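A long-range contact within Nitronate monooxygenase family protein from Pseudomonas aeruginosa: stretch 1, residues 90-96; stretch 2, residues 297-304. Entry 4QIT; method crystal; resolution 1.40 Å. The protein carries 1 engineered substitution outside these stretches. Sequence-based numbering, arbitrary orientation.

Stretch 1 (90-96) RAWLDYL
Stretch 2, residues 297-304: PGVPPLPD

No direct hydrogen bond joins these two stretches, although they bury 392 Å² of surface (both sides summed); a proline-rich loop is held against a helix by packing, two CH-pi contacts and one water. The touching residues are at least 203 positions apart in the chain.

Residues 90-96 lie within a helix that extends beyond the stretch at its start and its end. Its phi/psi values stay near -62/-42 through Tyr 95, and its backbone bonds include Asp 94 N to Arg 90 O (2.9 Å) and Tyr 95 N to Ala 91 O (3.0 Å). Residues 297-304 form neither helix nor strand: from Val 299 to Asp 304 phi runs between -58° and -77° and psi between 118° and 173°, an extended path suited to proline. Gly 298 departs from it at 99/-21, where a CB would be jammed against the preceding carbonyl O, so the backbone itself calls for glycine. The register is set by CA-CA distances of 6.3 Å for Trp 92 and Pro 300 and 7.3 Å for Tyr 95 and Val 299.

Pro 300, C-gamma endo and pointing toward the helix, meets three helical residues. Its CD lies over a face of the Tyr 95 ring, 3.9 Å from the centroid and 27° off the normal, a CH-pi contact. Pro 300 CG is 3.9 Å from Trp 92 CE3, and Pro 300 CB is 4.2 Å from Ala 91 CB; Pro 300 CG also comes within 3.7 Å of Ala 91 O.

Trp 92 is buried and gives up 107 Å², the largest share of any residue. With chi1 t (-171°) and chi2 -106°, its indole reaches along several loop residues. Leu 302 (chi1 t, chi2 p) brings CD1 over one face of the Trp 92 ring, 3.7 Å from the six-membered-ring centroid and 23° off the normal, in the second CH-pi contact; Leu 302 CD1 is 3.4 Å from Trp 92 CH2. Val 299 CG1 lies 3.8 Å from Trp 92 CZ3, and Pro 300 O, at the ring edge, is 3.6 Å from the same CZ3. Pro 303, C-gamma exo and buried, places CG 3.6 Å from Trp 92 CB.

Tyr 95 (chi1 t, -179°; chi2 74°) points toward the loop. Val 299, chi1 t, sets CG2 3.8 Å from Tyr 95 CZ, and its CA also lies over a ring face. The phenol remains partly exposed, which suits its polar end: Tyr 95 OH is hydrogen-bonded to a water O at 2.6 Å, and that water O donates a weak bond to Pro 297 O at 3.4 Å.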

# COMPACT_ATOMS: atom_id res chain seq x y z
N ARG A 90 30.83 -0.25 14.80
CA ARG A 90 31.76 0.84 15.08
C ARG A 90 31.67 1.92 14.00
O ARG A 90 31.63 3.11 14.31
CB ARG A 90 33.19 0.30 15.19
CG ARG A 90 34.23 1.32 15.62
CD ARG A 90 35.54 0.61 15.92
NE ARG A 90 36.67 1.52 16.09
CZ ARG A 90 37.86 1.15 16.56
NH1 ARG A 90 38.07 -0.11 16.92
NH2 ARG A 90 38.83 2.05 16.69
N ALA A 91 31.61 1.49 12.74
CA ALA A 91 31.50 2.42 11.63
C ALA A 91 30.17 3.20 11.67
O ALA A 91 30.13 4.39 11.32
CB ALA A 91 31.65 1.69 10.29
N TRP A 92 29.11 2.53 12.10
CA TRP A 92 27.80 3.16 12.20
C TRP A 92 27.82 4.24 13.28
O TRP A 92 27.36 5.36 13.06
CB TRP A 92 26.71 2.12 12.48
CG TRP A 92 25.34 2.70 12.38
CD1 TRP A 92 24.48 2.99 13.41
CD2 TRP A 92 24.66 3.07 11.18
NE1 TRP A 92 23.31 3.53 12.92
CE2 TRP A 92 23.40 3.59 11.54
CE3 TRP A 92 25.01 3.03 9.82
CZ2 TRP A 92 22.48 4.05 10.60
CZ3 TRP A 92 24.09 3.49 8.89
CH2 TRP A 92 22.84 4.00 9.28
N LEU A 93 28.35 3.89 14.45
CA LEU A 93 28.50 4.84 15.55
C LEU A 93 29.36 6.05 15.14
O LEU A 93 29.00 7.18 15.44
CB LEU A 93 29.09 4.15 16.77
CG LEU A 93 28.15 3.13 17.43
CD1 LEU A 93 28.90 2.23 18.40
CD2 LEU A 93 27.02 3.86 18.14
N ASP A 94 30.47 5.80 14.45
CA ASP A 94 31.32 6.90 13.99
C ASP A 94 30.55 7.85 13.08
O ASP A 94 30.70 9.07 13.15
CB ASP A 94 32.55 6.36 13.26
CG ASP A 94 33.56 5.70 14.19
OD1 ASP A 94 33.42 5.82 15.43
OD2 ASP A 94 34.51 5.08 13.67
N TYR A 95 29.72 7.27 12.21
CA TYR A 95 28.87 8.05 11.32
C TYR A 95 27.87 8.92 12.08
O TYR A 95 27.59 10.05 11.68
CB TYR A 95 28.12 7.12 10.35
CG TYR A 95 27.24 7.86 9.37
CD1 TYR A 95 27.78 8.56 8.31
CD2 TYR A 95 25.85 7.85 9.51
CE1 TYR A 95 26.98 9.25 7.41
CE2 TYR A 95 25.04 8.54 8.62
CZ TYR A 95 25.61 9.23 7.58
OH TYR A 95 24.81 9.91 6.69
N LEU A 96 27.34 8.39 13.19
CA LEU A 96 26.35 9.11 14.00
C LEU A 96 26.98 10.15 14.92
O LEU A 96 26.26 10.95 15.53
CB LEU A 96 25.52 8.12 14.84
CG LEU A 96 24.34 7.36 14.22
CD1 LEU A 96 24.63 6.78 12.86
CD2 LEU A 96 23.83 6.27 15.18
N PRO A 297 25.47 8.54 -0.47
CA PRO A 297 26.94 8.51 -0.42
C PRO A 297 27.48 8.90 0.96
O PRO A 297 27.03 9.89 1.54
CB PRO A 297 27.34 9.56 -1.46
CG PRO A 297 26.20 9.59 -2.41
CD PRO A 297 24.98 9.38 -1.57
N GLY A 298 28.42 8.11 1.47
CA GLY A 298 29.00 8.38 2.78
C GLY A 298 28.39 7.55 3.90
O GLY A 298 29.00 7.39 4.96
N VAL A 299 27.19 7.03 3.68
CA VAL A 299 26.53 6.21 4.69
C VAL A 299 27.12 4.81 4.70
O VAL A 299 27.05 4.09 3.70
CB VAL A 299 25.01 6.11 4.45
CG1 VAL A 299 24.34 5.28 5.54
CG2 VAL A 299 24.39 7.50 4.38
N PRO A 300 27.72 4.41 5.84
CA PRO A 300 28.33 3.08 5.91
C PRO A 300 27.26 1.99 5.97
O PRO A 300 26.09 2.31 6.19
CB PRO A 300 29.12 3.13 7.22
CG PRO A 300 28.37 4.11 8.07
CD PRO A 300 27.78 5.13 7.12
N PRO A 301 27.64 0.72 5.75
CA PRO A 301 26.66 -0.36 5.77
C PRO A 301 25.91 -0.44 7.10
O PRO A 301 26.47 -0.24 8.18
CB PRO A 301 27.51 -1.62 5.56
CG PRO A 301 28.70 -1.13 4.81
CD PRO A 301 28.98 0.24 5.36
N LEU A 302 24.61 -0.73 7.01
CA LEU A 302 23.77 -0.82 8.19
C LEU A 302 24.09 -2.06 9.01
O LEU A 302 24.15 -3.17 8.45
CB LEU A 302 22.31 -0.91 7.74
CG LEU A 302 21.19 -0.53 8.70
CD1 LEU A 302 21.36 0.90 9.16
CD2 LEU A 302 19.85 -0.71 8.01
N PRO A 303 24.29 -1.90 10.33
CA PRO A 303 24.36 -3.09 11.20
C PRO A 303 23.04 -3.88 11.20
O PRO A 303 22.04 -3.43 10.63
CB PRO A 303 24.63 -2.49 12.60
CG PRO A 303 25.24 -1.14 12.31
CD PRO A 303 24.56 -0.65 11.06
N ASP A 304 23.04 -5.04 11.84
CA ASP A 304 21.86 -5.89 11.87
C ASP A 304 20.82 -5.32 12.85
O ASP A 304 21.14 -4.55 13.75
CB ASP A 304 22.29 -7.29 12.30
CG ASP A 304 21.35 -8.37 11.83
OD1 ASP A 304 20.41 -8.08 11.05
OD2 ASP A 304 21.57 -9.54 12.23
O HOH W 1 26.05 10.82 4.61